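Side-chain contacts in Lon211 (Mycobacterium tuberculosis, PDB 6VBK), which probably recognises and binds substrate proteins as the N-terminal domain of an ATP-dependent Lon protease: residues R48-S53 with T113-A118; S62-L67 with E86-L91; E137-Y142 with S169-N174; L145-L150 with V161-D166. One frame throughout, in Å; residues are numbered along the deposited sequence.

Overall arrangement
The four contacts fall into two pairs. Contacts 1 and 2 belong to the beta-rich half of the chain, with centres 14 Å apart, and are tied by a salt bridge between helix 38-50 and the end of strand 79-88; both segments of contact 2 come between those of contact 1 in sequence. Contacts 3 and 4 follow in the helical half, share helix 133-153 and touch through Leu171, Val162 and Ile165, with centres 9 Å apart. Contacts 1 and 3 lie on opposite sides of the chain's centre, 36 Å apart between centres. The N domain thus combines a mixed sheet with a helical bundle, and the two pairs of contacts do not touch.

Contact 1 of 4, residues R48-S53 with T113-A118; sequences RAAAQS and TGPGAA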
loop_
_atom_site.group_PDB
_atom_site.type_symbol
_atom_site.label_atom_id
_atom_site.label_comp_id
_atom_site.label_asym_id
_atom_site.label_seq_id
_atom_site.Cartn_x
_atom_site.Cartn_y
_atom_site.Cartn_z
ATOM N N ARG B 48 -21.077 -2.322 6.563
ATOM C CA ARG B 48 -22.168 -2.096 5.620
ATOM C C ARG B 48 -22.178 -0.651 5.140
ATOM O O ARG B 48 -22.294 -0.385 3.939
ATOM C CB ARG B 48 -23.506 -2.458 6.263
ATOM C CG ARG B 48 -24.641 -2.609 5.263
ATOM C CD ARG B 48 -25.998 -2.591 5.944
ATOM N NE ARG B 48 -25.999 -3.357 7.187
ATOM C CZ ARG B 48 -26.120 -4.678 7.252
ATOM N NH1 ARG B 48 -26.243 -5.394 6.141
ATOM N NH2 ARG B 48 -26.112 -5.287 8.430
ATOM N N ALA B 49 -22.049 0.298 6.071
ATOM C CA ALA B 49 -22.038 1.710 5.704
ATOM C C ALA B 49 -20.865 2.036 4.787
ATOM O O ALA B 49 -21.013 2.800 3.827
ATOM C CB ALA B 49 -21.992 2.577 6.963
ATOM N N ALA B 50 -19.698 1.467 5.097
ATOM C CA ALA B 50 -18.491 1.702 4.272
ATOM C C ALA B 50 -18.694 1.059 2.898
ATOM O O ALA B 50 -17.925 1.372 1.974
ATOM C CB ALA B 50 -17.271 1.152 4.965
ATOM N N ALA B 51 -19.683 0.169 2.799
ATOM C CA ALA B 51 -20.008 -0.536 1.540
ATOM C C ALA B 51 -21.227 0.119 0.888
ATOM O O ALA B 51 -21.737 -0.449 -0.094
ATOM C CB ALA B 51 -20.264 -1.992 1.823
ATOM N N GLN B 52 -21.669 1.271 1.406
ATOM C CA GLN B 52 -22.872 1.922 0.820
ATOM C C GLN B 52 -22.605 2.207 -0.657
ATOM O O GLN B 52 -21.537 2.754 -0.989
ATOM C CB GLN B 52 -23.264 3.195 1.571
ATOM C CG GLN B 52 -23.753 2.936 2.989
ATOM C CD GLN B 52 -24.067 4.207 3.743
ATOM O OE1 GLN B 52 -23.533 5.274 3.446
ATOM N NE2 GLN B 52 -24.942 4.104 4.730
ATOM N N SER B 53 -23.590 1.878 -1.488
ATOM C CA SER B 53 -23.503 2.013 -2.963
ATOM C C SER B 53 -23.469 3.484 -3.403
ATOM O O SER B 53 -24.068 4.330 -2.716
ATOM C CB SER B 53 -24.619 1.242 -3.588
ATOM O OG SER B 53 -25.817 1.432 -2.849
ATOM N N THR B 113 -9.523 5.905 10.973
ATOM C CA THR B 113 -10.900 6.274 11.251
ATOM C C THR B 113 -11.816 5.748 10.153
ATOM O O THR B 113 -11.373 5.400 9.056
ATOM C CB THR B 113 -11.055 7.797 11.371
ATOM O OG1 THR B 113 -10.685 8.416 10.134
ATOM C CG2 THR B 113 -10.171 8.336 12.485
ATOM N N GLY B 114 -13.108 5.695 10.470
ATOM C CA GLY B 114 -14.112 5.239 9.537
ATOM C C GLY B 114 -15.515 5.430 10.076
ATOM O O GLY B 114 -15.714 5.830 11.228
ATOM N N PRO B 115 -16.519 5.144 9.251
ATOM C CA PRO B 115 -17.911 5.306 9.690
ATOM C C PRO B 115 -18.281 4.285 10.756
ATOM O O PRO B 115 -17.575 3.307 11.004
ATOM C CB PRO B 115 -18.715 5.092 8.405
ATOM C CG PRO B 115 -17.835 4.234 7.554
ATOM C CD PRO B 115 -16.428 4.674 7.858
ATOM N N GLY B 116 -19.421 4.534 11.399
ATOM C CA GLY B 116 -19.917 3.646 12.430
ATOM C C GLY B 116 -19.158 3.783 13.738
ATOM O O GLY B 116 -18.266 4.616 13.905
ATOM N N ALA B 117 -19.530 2.928 14.689
ATOM C CA ALA B 117 -18.942 2.929 16.021
ATOM C C ALA B 117 -17.842 1.888 16.181
ATOM O O ALA B 117 -17.368 1.670 17.302
ATOM C CB ALA B 117 -20.028 2.706 17.077
ATOM N N ALA B 118 -17.426 1.246 15.096
ATOM C CA ALA B 118 -16.422 0.197 15.158
ATOM C C ALA B 118 -15.013 0.781 15.120
ATOM O O ALA B 118 -14.794 1.925 14.712
ATOM C CB ALA B 118 -16.604 -0.790 14.006
#
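Ala50, near the end of helix 38-50, comes up to Pro115 in the loop between strands 96-112 and 120-125, and their CA atoms are the nearest pair of the two backbones at 6.5 Å. The proline ring bridges the gap. Its CG reaches to 4.1 Å from the methyl CB of Ala50, and the same ring carbon lies 4.1 Å from the backbone N of Ala50. The neighbouring methyl, Ala49 CB, points at the loop and stands 4.4 Å from Pro115 CB, so the two alanines receive adjacent corners of one ring. Small side chains suit the helix here because they let a rigid, puckered ring come close to the helical backbone.

The loop has glycine on both sides of the proline. Gly114 is almost fully extended, while Gly116 has a positive phi of 76°, which glycine accepts most readily. Beyond the ring, the carbonyl oxygen Pro115 O takes a hydrogen bond from Trp120 NE1, fixing the loop to the start of the next strand. The contact thus lays the end of the helix against a surface connection between two antiparallel neighbours in the sheet of the Lon substrate-binding domain. No hydrogen bond or ion pair crosses between 48-53 and 113-118. With 94 Å² buried, the meeting of methyls and ring carbons implies a modest, apolar touch without the directional restraint of a polar bond.

Contact 2 of 4, residues S62-L67 with E86-L91; sequences SKPRVL and EQEGRL
At the open end of the beta hairpin made by strands 65-70 and 79-88, where the chain is entering one strand and finishing the other, Lys63 meets Glu86. Their side chains cross at about a right angle. The Lys63 chain is bent at chi2 (-76°) and again near its tip, which brings NZ to 3.2 Å from Glu86 OE1 in a salt bridge whose hydrogen bond is weak. A water bridges the same two atoms, accepting from Lys63 NZ at 3.1 Å and donating to Glu86 OE1 at 2.6 Å. Glu86 starts out away from Lys63, and its own bend at chi2 (-79°) turns the carboxylate back. The other oxygen, Glu86 OE2, forms a salt bridge with Arg101, so this acid is shared by two cations, which probably favours its charged form. On the way to its amine, the aliphatic part of Lys63 passes the backbone, with CE 3.9 Å from Glu86 O.

Next to this pair, Pro64 CG makes a looser approach to Glu88 OE2 at 4.5 Å, an oxygen that is held chiefly by Arg48. The proline ring suits its buried place, packing also on Ala47 of helix 38-50. Glu86 and Gln87 both face Val99 of strand 96-112, which makes a classic beta bulge near the end of strand 79-88, in a sheet consistent with the PUA-like fold of Lon N domains.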
loop_
_atom_site.group_PDB
_atom_site.type_symbol
_atom_site.label_atom_id
_atom_site.label_comp_id
_atom_site.label_asym_id
_atom_site.label_seq_id
_atom_site.Cartn_x
_atom_site.Cartn_y
_atom_site.Cartn_z
ATOM N N SER B 62 -22.356 -3.868 -2.250
ATOM C CA SER B 62 -21.444 -4.995 -2.138
ATOM C C SER B 62 -21.572 -5.658 -0.770
ATOM O O SER B 62 -22.144 -5.102 0.170
ATOM C CB SER B 62 -20.002 -4.535 -2.374
ATOM O OG SER B 62 -19.877 -3.869 -3.619
ATOM N N LYS B 63 -21.017 -6.864 -0.670
ATOM C CA LYS B 63 -21.014 -7.577 0.598
ATOM C C LYS B 63 -20.117 -6.857 1.602
ATOM O O LYS B 63 -19.036 -6.381 1.238
ATOM C CB LYS B 63 -20.528 -9.014 0.407
ATOM C CG LYS B 63 -21.326 -9.832 -0.595
ATOM C CD LYS B 63 -22.658 -10.282 -0.019
ATOM C CE LYS B 63 -23.339 -11.292 -0.931
ATOM N NZ LYS B 63 -22.499 -12.505 -1.141
ATOM N N PRO B 64 -20.538 -6.750 2.862
ATOM C CA PRO B 64 -19.698 -6.082 3.864
ATOM C C PRO B 64 -18.382 -6.817 4.072
ATOM O O PRO B 64 -18.321 -8.048 4.034
ATOM C CB PRO B 64 -20.565 -6.111 5.128
ATOM C CG PRO B 64 -21.970 -6.261 4.622
ATOM C CD PRO B 64 -21.857 -7.119 3.401
ATOM N N ARG B 65 -17.319 -6.046 4.293
ATOM C CA ARG B 65 -15.984 -6.581 4.522
ATOM C C ARG B 65 -15.525 -6.202 5.923
ATOM O O ARG B 65 -15.527 -5.021 6.284
ATOM C CB ARG B 65 -14.994 -6.059 3.476
ATOM C CG ARG B 65 -15.259 -6.568 2.067
ATOM C CD ARG B 65 -14.649 -5.649 1.021
ATOM N NE ARG B 65 -13.216 -5.455 1.218
ATOM C CZ ARG B 65 -12.274 -6.172 0.616
ATOM N NH1 ARG B 65 -12.609 -7.140 -0.227
ATOM N NH2 ARG B 65 -10.994 -5.924 0.856
ATOM N N VAL B 66 -15.134 -7.205 6.710
ATOM C CA VAL B 66 -14.666 -6.994 8.072
ATOM C C VAL B 66 -13.300 -7.647 8.231
ATOM O O VAL B 66 -12.875 -8.465 7.413
ATOM C CB VAL B 66 -15.648 -7.552 9.124
ATOM C CG1 VAL B 66 -16.996 -6.856 9.021
ATOM C CG2 VAL B 66 -15.807 -9.056 8.958
ATOM N N LEU B 67 -12.612 -7.273 9.306
ATOM C CA LEU B 67 -11.328 -7.863 9.664
ATOM C C LEU B 67 -11.526 -8.699 10.923
ATOM O O LEU B 67 -11.693 -8.154 12.019
ATOM C CB LEU B 67 -10.263 -6.789 9.872
ATOM C CG LEU B 67 -8.838 -7.321 10.037
ATOM C CD1 LEU B 67 -8.445 -8.187 8.848
ATOM C CD2 LEU B 67 -7.853 -6.180 10.220
ATOM N N GLU B 86 -21.327 -13.009 4.157
ATOM C CA GLU B 86 -22.041 -13.640 3.053
ATOM C C GLU B 86 -23.550 -13.584 3.251
ATOM O O GLU B 86 -24.295 -13.355 2.292
ATOM C CB GLU B 86 -21.582 -15.091 2.893
ATOM C CG GLU B 86 -20.100 -15.255 2.591
ATOM C CD GLU B 86 -19.759 -14.986 1.135
ATOM O OE1 GLU B 86 -20.683 -14.700 0.345
ATOM O OE2 GLU B 86 -18.565 -15.066 0.782
ATOM N N GLN B 87 -24.018 -13.794 4.479
ATOM C CA GLN B 87 -25.442 -13.834 4.766
ATOM C C GLN B 87 -25.714 -13.175 6.110
ATOM O O GLN B 87 -24.851 -13.142 6.991
ATOM C CB GLN B 87 -25.976 -15.271 4.783
ATOM C CG GLN B 87 -25.970 -15.956 3.431
ATOM C CD GLN B 87 -26.495 -17.373 3.501
ATOM O OE1 GLN B 87 -26.525 -17.984 4.569
ATOM N NE2 GLN B 87 -26.917 -17.904 2.360
ATOM N N GLU B 88 -26.928 -12.650 6.252
ATOM C CA GLU B 88 -27.409 -12.116 7.517
ATOM C C GLU B 88 -28.839 -12.581 7.735
ATOM O O GLU B 88 -29.658 -12.552 6.813
ATOM C CB GLU B 88 -27.343 -10.584 7.557
ATOM C CG GLU B 88 -25.935 -10.015 7.520
ATOM C CD GLU B 88 -25.901 -8.534 7.833
ATOM O OE1 GLU B 88 -26.296 -8.154 8.956
ATOM O OE2 GLU B 88 -25.491 -7.749 6.953
ATOM N N GLY B 89 -29.127 -13.016 8.958
ATOM C CA GLY B 89 -30.446 -13.500 9.311
ATOM C C GLY B 89 -30.500 -13.997 10.739
ATOM O O GLY B 89 -29.987 -13.338 11.648
ATOM N N ARG B 90 -31.111 -15.160 10.956
ATOM C CA ARG B 90 -31.200 -15.757 12.281
ATOM C C ARG B 90 -30.626 -17.166 12.253
ATOM O O ARG B 90 -30.945 -17.957 11.358
ATOM C CB ARG B 90 -32.645 -15.773 12.788
ATOM C CG ARG B 90 -33.179 -14.389 13.129
ATOM C CD ARG B 90 -34.481 -14.458 13.909
ATOM N NE ARG B 90 -34.953 -13.129 14.288
ATOM C CZ ARG B 90 -34.571 -12.485 15.386
ATOM N NH1 ARG B 90 -33.707 -13.046 16.222
ATOM N NH2 ARG B 90 -35.052 -11.278 15.650
ATOM N N LEU B 91 -29.781 -17.467 13.235
ATOM C CA LEU B 91 -29.188 -18.783 13.362
ATOM C C LEU B 91 -30.246 -19.799 13.792
ATOM O O LEU B 91 -31.322 -19.424 14.265
ATOM C CB LEU B 91 -28.039 -18.735 14.367
ATOM C CG LEU B 91 -26.893 -17.796 13.983
ATOM C CD1 LEU B 91 -25.821 -17.783 15.060
ATOM C CD2 LEU B 91 -26.301 -18.192 12.636
HETATM O O HOH W 1 -22.781 -15.602 -0.911
#

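Contact 3 of 4, residues E137-Y142 with S169-N174; sequences ELAKEY and STLADN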
loop_
_atom_site.group_PDB
_atom_site.type_symbol
_atom_site.label_atom_id
_atom_site.label_comp_id
_atom_site.label_asym_id
_atom_site.label_seq_id
_atom_site.Cartn_x
_atom_site.Cartn_y
_atom_site.Cartn_z
ATOM N N GLU B 137 4.841 -31.722 -1.184
ATOM C CA GLU B 137 5.151 -32.908 -0.390
ATOM C C GLU B 137 4.672 -32.763 1.048
ATOM O O GLU B 137 4.300 -33.760 1.677
ATOM C CB GLU B 137 6.655 -33.188 -0.417
ATOM C CG GLU B 137 7.170 -33.747 -1.733
ATOM C CD GLU B 137 7.861 -32.703 -2.588
ATOM O OE1 GLU B 137 7.446 -32.513 -3.750
ATOM O OE2 GLU B 137 8.821 -32.073 -2.096
ATOM N N LEU B 138 4.685 -31.542 1.588
ATOM C CA LEU B 138 4.135 -31.320 2.921
ATOM C C LEU B 138 2.632 -31.566 2.940
ATOM O O LEU B 138 2.093 -32.088 3.922
ATOM C CB LEU B 138 4.447 -29.898 3.384
ATOM C CG LEU B 138 5.911 -29.465 3.371
ATOM C CD1 LEU B 138 6.027 -27.976 3.639
ATOM C CD2 LEU B 138 6.701 -30.255 4.394
ATOM N N ALA B 139 1.941 -31.194 1.859
ATOM C CA ALA B 139 0.497 -31.392 1.792
ATOM C C ALA B 139 0.145 -32.870 1.704
ATOM O O ALA B 139 -0.804 -33.326 2.352
ATOM C CB ALA B 139 -0.082 -30.629 0.601
ATOM N N LYS B 140 0.897 -33.633 0.907
ATOM C CA LYS B 140 0.633 -35.065 0.786
ATOM C C LYS B 140 0.845 -35.777 2.115
ATOM O O LYS B 140 0.056 -36.651 2.493
ATOM C CB LYS B 140 1.528 -35.669 -0.296
ATOM C CG LYS B 140 1.185 -37.102 -0.671
ATOM C CD LYS B 140 2.155 -37.637 -1.712
ATOM C CE LYS B 140 1.651 -38.926 -2.338
ATOM N NZ LYS B 140 2.580 -39.422 -3.393
ATOM N N GLU B 141 1.905 -35.415 2.840
ATOM C CA GLU B 141 2.144 -36.009 4.150
ATOM C C GLU B 141 1.083 -35.578 5.154
ATOM O O GLU B 141 0.621 -36.390 5.965
ATOM C CB GLU B 141 3.540 -35.634 4.650
ATOM C CG GLU B 141 3.769 -35.917 6.126
ATOM C CD GLU B 141 5.207 -35.692 6.550
ATOM O OE1 GLU B 141 6.090 -35.659 5.667
ATOM O OE2 GLU B 141 5.455 -35.547 7.766
ATOM N N TYR B 142 0.676 -34.307 5.109
ATOM C CA TYR B 142 -0.298 -33.811 6.075
ATOM C C TYR B 142 -1.677 -34.420 5.862
ATOM O O TYR B 142 -2.436 -34.579 6.826
ATOM C CB TYR B 142 -0.378 -32.286 6.007
ATOM C CG TYR B 142 -1.422 -31.696 6.927
ATOM C CD1 TYR B 142 -1.373 -31.921 8.296
ATOM C CD2 TYR B 142 -2.453 -30.914 6.427
ATOM C CE1 TYR B 142 -2.326 -31.387 9.142
ATOM C CE2 TYR B 142 -3.410 -30.373 7.265
ATOM C CZ TYR B 142 -3.341 -30.613 8.621
ATOM O OH TYR B 142 -4.292 -30.077 9.459
ATOM N N SER B 169 -2.121 -24.378 0.878
ATOM C CA SER B 169 -2.480 -23.307 1.801
ATOM C C SER B 169 -3.894 -23.500 2.336
ATOM O O SER B 169 -4.137 -23.367 3.541
ATOM C CB SER B 169 -2.339 -21.948 1.113
ATOM O OG SER B 169 -2.608 -20.888 2.014
ATOM N N THR B 170 -4.840 -23.818 1.450
ATOM C CA THR B 170 -6.208 -24.084 1.887
ATOM C C THR B 170 -6.266 -25.310 2.789
ATOM O O THR B 170 -7.030 -25.343 3.761
ATOM C CB THR B 170 -7.117 -24.268 0.672
ATOM O OG1 THR B 170 -6.996 -23.132 -0.193
ATOM C CG2 THR B 170 -8.569 -24.416 1.107
ATOM N N LEU B 171 -5.458 -26.329 2.481
ATOM C CA LEU B 171 -5.417 -27.528 3.312
ATOM C C LEU B 171 -4.933 -27.211 4.721
ATOM O O LEU B 171 -5.485 -27.719 5.704
ATOM C CB LEU B 171 -4.517 -28.579 2.664
ATOM C CG LEU B 171 -4.195 -29.823 3.493
ATOM C CD1 LEU B 171 -5.449 -30.648 3.747
ATOM C CD2 LEU B 171 -3.123 -30.659 2.806
ATOM N N ALA B 172 -3.898 -26.378 4.840
ATOM C CA ALA B 172 -3.381 -26.038 6.161
ATOM C C ALA B 172 -4.373 -25.182 6.938
ATOM O O ALA B 172 -4.568 -25.385 8.142
ATOM C CB ALA B 172 -2.035 -25.325 6.032
ATOM N N ASP B 173 -5.020 -24.230 6.265
ATOM C CA ASP B 173 -5.968 -23.344 6.929
ATOM C C ASP B 173 -7.266 -24.039 7.318
ATOM O O ASP B 173 -8.029 -23.480 8.114
ATOM C CB ASP B 173 -6.271 -22.141 6.036
ATOM C CG ASP B 173 -5.122 -21.152 5.989
ATOM O OD1 ASP B 173 -4.343 -21.107 6.964
ATOM O OD2 ASP B 173 -5.001 -20.419 4.986
ATOM N N ASN B 174 -7.539 -25.234 6.790
ATOM C CA ASN B 174 -8.721 -25.976 7.212
ATOM C C ASN B 174 -8.592 -26.509 8.633
ATOM O O ASN B 174 -9.593 -26.958 9.203
ATOM C CB ASN B 174 -8.999 -27.126 6.239
ATOM C CG ASN B 174 -10.415 -27.667 6.359
ATOM O OD1 ASN B 174 -10.655 -28.670 7.033
ATOM N ND2 ASN B 174 -11.361 -27.002 5.703
HETATM O O HOH W 2 -6.702 -29.386 8.356
#
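Tyr142 and Leu171 each carry CG opposite the backbone N, with chi1 of 177° and 171°, and these torsions send the ring and the isobutyl group out from their helices to slide past one another in opposite directions. The leucine comes to the edge of the tyrosine ring, near its plane: Leu171 CG is 3.6 Å from Tyr142 CD2. The methyl Leu171 CD2 lies 3.7 Å from the same ring carbon and also reaches the opposing helix, standing 3.8 Å from Ala139 CB and 3.6 Å from the carbonyl oxygen of Ala139. Leu171 is thereby received between two residues one helical turn apart, a small one that makes room for a methyl and a large one that flanks the branch point.

The contact joins helices 133-153 and 168-173 within the helical bundle of the domain. Their local axes approach to 10.2 Å at an angle of 39°, a spacing that the leucine and tyrosine side chains fill, each touching a carbonyl oxygen of the opposite backbone. The tyrosine is long enough to place its polar end beyond this apolar meeting: Tyr142 OH is 2.7 Å from a water, which in turn donates weakly to Leu171 O, linking the hydroxyl to the backbone of the partner helix. Tyr142 also packs on Val202 and Thr206 of helix 195-207, making it common to three helices. Further along helix 168-173, Asp173 forms a salt bridge with Arg105 of strand 96-112, connecting the bundle to the sheet.

Contact 4 of 4, residues L145-L150 with V161-D166; sequences LVSAIL and VVQQID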
loop_
_atom_site.group_PDB
_atom_site.type_symbol
_atom_site.label_atom_id
_atom_site.label_comp_id
_atom_site.label_asym_id
_atom_site.label_seq_id
_atom_site.Cartn_x
_atom_site.Cartn_y
_atom_site.Cartn_z
ATOM N N LEU B 145 -2.090 -37.604 7.834
ATOM C CA LEU B 145 -2.250 -37.403 9.271
ATOM C C LEU B 145 -3.680 -37.002 9.615
ATOM O O LEU B 145 -4.296 -37.575 10.520
ATOM C CB LEU B 145 -1.262 -36.347 9.766
ATOM C CG LEU B 145 0.208 -36.547 9.391
ATOM C CD1 LEU B 145 1.071 -35.431 9.963
ATOM C CD2 LEU B 145 0.703 -37.904 9.860
ATOM N N VAL B 146 -4.224 -36.015 8.899
ATOM C CA VAL B 146 -5.575 -35.551 9.194
ATOM C C VAL B 146 -6.609 -36.603 8.804
ATOM O O VAL B 146 -7.693 -36.667 9.398
ATOM C CB VAL B 146 -5.839 -34.201 8.498
ATOM C CG1 VAL B 146 -5.816 -34.358 6.983
ATOM C CG2 VAL B 146 -7.159 -33.602 8.962
ATOM N N SER B 147 -6.297 -37.450 7.820
ATOM C CA SER B 147 -7.232 -38.504 7.439
ATOM C C SER B 147 -7.410 -39.516 8.564
ATOM O O SER B 147 -8.529 -39.969 8.825
ATOM C CB SER B 147 -6.755 -39.202 6.165
ATOM O OG SER B 147 -6.810 -38.328 5.052
ATOM N N ALA B 148 -6.318 -39.878 9.242
ATOM C CA ALA B 148 -6.413 -40.842 10.333
ATOM C C ALA B 148 -7.269 -40.303 11.471
ATOM O O ALA B 148 -8.067 -41.042 12.062
ATOM C CB ALA B 148 -5.016 -41.206 10.834
ATOM N N ILE B 149 -7.124 -39.015 11.788
ATOM C CA ILE B 149 -7.936 -38.410 12.842
ATOM C C ILE B 149 -9.399 -38.344 12.421
ATOM O O ILE B 149 -10.298 -38.671 13.205
ATOM C CB ILE B 149 -7.387 -37.017 13.206
ATOM C CG1 ILE B 149 -6.001 -37.136 13.843
ATOM C CG2 ILE B 149 -8.342 -36.291 14.142
ATOM C CD1 ILE B 149 -5.422 -35.812 14.300
ATOM N N LEU B 150 -9.665 -37.926 11.180
ATOM C CA LEU B 150 -11.047 -37.817 10.721
ATOM C C LEU B 150 -11.713 -39.184 10.631
ATOM O O LEU B 150 -12.869 -39.344 11.038
ATOM C CB LEU B 150 -11.101 -37.106 9.370
ATOM C CG LEU B 150 -10.855 -35.598 9.386
ATOM C CD1 LEU B 150 -10.727 -35.069 7.969
ATOM C CD2 LEU B 150 -11.974 -34.884 10.130
ATOM N N VAL B 161 -13.459 -34.803 1.156
ATOM C CA VAL B 161 -13.059 -33.581 0.466
ATOM C C VAL B 161 -11.656 -33.149 0.879
ATOM O O VAL B 161 -10.891 -32.633 0.057
ATOM C CB VAL B 161 -14.094 -32.472 0.726
ATOM C CG1 VAL B 161 -13.718 -31.199 -0.020
ATOM C CG2 VAL B 161 -15.486 -32.942 0.329
ATOM N N VAL B 162 -11.294 -33.361 2.148
ATOM C CA VAL B 162 -10.012 -32.873 2.654
ATOM C C VAL B 162 -8.852 -33.468 1.863
ATOM O O VAL B 162 -7.897 -32.764 1.512
ATOM C CB VAL B 162 -9.884 -33.168 4.161
ATOM C CG1 VAL B 162 -8.463 -32.914 4.638
ATOM C CG2 VAL B 162 -10.864 -32.318 4.951
ATOM N N GLN B 163 -8.916 -34.761 1.556
ATOM C CA GLN B 163 -7.840 -35.381 0.791
ATOM C C GLN B 163 -7.918 -35.077 -0.701
ATOM O O GLN B 163 -7.076 -35.568 -1.460
ATOM C CB GLN B 163 -7.822 -36.895 1.026
ATOM C CG GLN B 163 -9.072 -37.630 0.592
ATOM C CD GLN B 163 -9.131 -39.038 1.157
ATOM O OE1 GLN B 163 -8.437 -39.360 2.123
ATOM N NE2 GLN B 163 -9.957 -39.884 0.556
ATOM N N GLN B 164 -8.892 -34.279 -1.136
ATOM C CA GLN B 164 -8.956 -33.790 -2.507
ATOM C C GLN B 164 -8.536 -32.331 -2.628
ATOM O O GLN B 164 -8.511 -31.797 -3.741
ATOM C CB GLN B 164 -10.370 -33.966 -3.071
ATOM C CG GLN B 164 -10.793 -35.415 -3.244
ATOM C CD GLN B 164 -9.899 -36.169 -4.208
ATOM O OE1 GLN B 164 -9.518 -35.647 -5.258
ATOM N NE2 GLN B 164 -9.553 -37.400 -3.853
ATOM N N ILE B 165 -8.206 -31.677 -1.516
ATOM C CA ILE B 165 -7.833 -30.265 -1.528
ATOM C C ILE B 165 -6.457 -30.138 -2.176
ATOM O O ILE B 165 -5.454 -30.594 -1.621
ATOM C CB ILE B 165 -7.845 -29.671 -0.114
ATOM C CG1 ILE B 165 -9.262 -29.712 0.466
ATOM C CG2 ILE B 165 -7.311 -28.246 -0.127
ATOM C CD1 ILE B 165 -9.365 -29.174 1.879
ATOM N N ASP B 166 -6.407 -29.513 -3.353
ATOM C CA ASP B 166 -5.163 -29.444 -4.111
ATOM C C ASP B 166 -4.222 -28.378 -3.562
ATOM O O ASP B 166 -3.001 -28.570 -3.554
ATOM C CB ASP B 166 -5.468 -29.174 -5.584
ATOM C CG ASP B 166 -6.440 -30.176 -6.172
ATOM O OD1 ASP B 166 -6.060 -31.355 -6.334
ATOM O OD2 ASP B 166 -7.594 -29.788 -6.456
#
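Val146 meets Val162 methyl to methyl, the two side chains reaching toward each other tip to tip with CG1 of Val146 3.8 Å from CG1 of Val162. Val146 has chi1 of 65°, which sets this CG1 between its own backbone N and carbonyl carbon, a more congested site than its CG2 occupies. Val162 uses both of its branches: while CG1 faces Val146, CG2 lies 4.1 Å from Leu150 CD1, where the two side chains cross obliquely. Val146 and Leu150 are one turn apart, joined along the helix by the bond from Leu150 N to Val146 O (2.9 Å), and both point toward the segment that carries Val162. Compact valines and a longer leucine suit this buried surface, where Val162 offers one methyl to each of the two.

The contact packs the consecutive helices 133-153 and 156-162 against each other in the helical bundle. Leu150 extends it by packing on Val158 and Val159, and Val162 also touches Leu171 of helix 168-173. The chain leaves helix 156-162 through a type I beta turn from Val162 to Ile165, with Ile165 N bonded to Val162 O at 3.2 Å. At the edge of the apolar patch the groups become polar. Gln163, extended beyond CG, brings OE1 to 3.5 Å from Ser147 OG, a proximity without a hydrogen bond; the serine hydroxyl is bonded instead to the carbonyl oxygen of Lys143. Lys143 in turn gives its NZ to Ile165 O and, weakly, to Gln163 O, fastening the turn to helix 133-153.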